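Local coordinates for YycN protein (PDB 1ON0), which is a putative GNAT-family acetyltransferase that probably transfers an acyl group to an acceptor substrate and forms a homodimer, at the interface of chains A and B. Sequence-based numbering; all coordinates share one arbitrary frame. Chains: chain A/B, YycN protein.

The interface of chains A and B. Residues chain A 22-23, 26; chain B 97, 99-100.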
# COMPACT_ATOMS: atom_id res chain seq x y z
N LYS A 22 7.53 13.49 -12.44
CA LYS A 22 7.42 14.10 -13.76
C LYS A 22 6.78 15.49 -13.65
O LYS A 22 7.15 16.40 -14.38
CB LYS A 22 6.59 13.19 -14.68
CG LYS A 22 6.48 13.65 -16.13
CD LYS A 22 5.32 14.61 -16.32
CE LYS A 22 4.00 13.97 -15.89
NZ LYS A 22 3.72 12.70 -16.63
N HIS A 23 5.84 15.65 -12.73
CA HIS A 23 5.17 16.93 -12.54
C HIS A 23 6.14 17.94 -11.92
O HIS A 23 6.16 19.12 -12.28
CB HIS A 23 3.96 16.76 -11.62
CG HIS A 23 3.13 18.00 -11.48
ND1 HIS A 23 2.39 18.52 -12.52
CD2 HIS A 23 2.91 18.81 -10.42
CE1 HIS A 23 1.74 19.59 -12.10
NE2 HIS A 23 2.04 19.79 -10.83
N GLU A 26 7.98 19.37 -14.59
CA GLU A 26 7.22 20.27 -15.46
C GLU A 26 7.06 21.64 -14.78
O GLU A 26 6.93 22.67 -15.46
CB GLU A 26 5.84 19.67 -15.76
CG GLU A 26 5.24 20.07 -17.12
CD GLU A 26 4.42 21.36 -17.08
OE1 GLU A 26 3.83 21.72 -18.13
OE2 GLU A 26 4.36 22.00 -16.01
N TYR B 97 -1.14 13.68 -21.15
CA TYR B 97 -1.08 13.67 -19.69
C TYR B 97 -1.64 14.97 -19.12
O TYR B 97 -1.72 15.99 -19.81
CB TYR B 97 0.35 13.46 -19.19
CG TYR B 97 0.84 12.04 -19.34
CD1 TYR B 97 1.65 11.67 -20.42
CD2 TYR B 97 0.48 11.06 -18.41
CE1 TYR B 97 2.08 10.35 -20.56
CE2 TYR B 97 0.91 9.74 -18.55
CZ TYR B 97 1.71 9.40 -19.63
OH TYR B 97 2.12 8.09 -19.78
N PRO B 99 -0.50 17.36 -17.19
CA PRO B 99 0.31 18.57 -17.39
C PRO B 99 0.45 19.02 -18.84
O PRO B 99 1.19 19.95 -19.13
CB PRO B 99 1.64 18.18 -16.77
CG PRO B 99 1.74 16.73 -17.10
CD PRO B 99 0.35 16.23 -16.77
N TYR B 100 -0.25 18.35 -19.74
CA TYR B 100 -0.18 18.69 -21.16
C TYR B 100 -1.57 18.60 -21.79
O TYR B 100 -1.91 17.59 -22.40
CB TYR B 100 0.77 17.74 -21.89
CG TYR B 100 2.13 17.62 -21.25
CD1 TYR B 100 3.02 18.69 -21.24
CD2 TYR B 100 2.53 16.43 -20.65
CE1 TYR B 100 4.27 18.59 -20.64
CE2 TYR B 100 3.78 16.31 -20.04
CZ TYR B 100 4.64 17.39 -20.04
OH TYR B 100 5.87 17.28 -19.44
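A:Lys22 reaches across to B:Tyr97 and lays its terminal amine (NZ) over one face of the tyrosine ring, a cation-pi contact. NZ stands 4.3 Å from the ring centroid and is displaced toward the rim, where CG and CD2 of B:Tyr97 are the nearest ring atoms, each at 4.0 Å. The lysine leaves the junction between helices 10-21 and 23-29 of chain A with CG anti to its backbone N (chi1 -176°), then bends at each later torsion, a folded course that turns the amine onto the ring.

The apolar contacts centre on B:Pro99, in a loop of chain B. Its ring lies beside the folded lysine, the two side chains crossing at about a right angle, and its CG meets A:Lys22 CE at 3.8 Å. The CB of the same proline faces A:Glu26 CG, while A:His23 adds a looser contact, with ND1 4.3 Å from B:Pro99 CB. Within chain B, B:Pro99 CB also sits over the centre of the B:Tyr100 ring, backing that ring from one face.

A:Glu26 and B:Tyr100 lie alongside one another, pointing opposite ways. The glutamate touches mainly through its methylene: CG lies 3.7 Å from the phenolic OH and 3.9 Å from CE1 of B:Tyr100. The bend at chi2 (-88°) leaves CG against the tyrosine while OE1 reaches toward the B:Pro99 carbonyl, and the carboxylate plane is inclined 67° to the tyrosine ring. OE1 comes to 3.3 Å from the carbonyl O of B:Pro99, an approach without a hydrogen bond that would probably be mildly unfavourable if the carboxylate is ionised.

No hydrogen bond or salt bridge spans this patch, which therefore relies on van der Waals packing and the lysine-tyrosine contact. It forms one part of the A-B interface, which departs from exact two-fold symmetry. The protein is a homodimer, but the structure alone does not show that A-B is that pair; if it is, this patch would add to its hold.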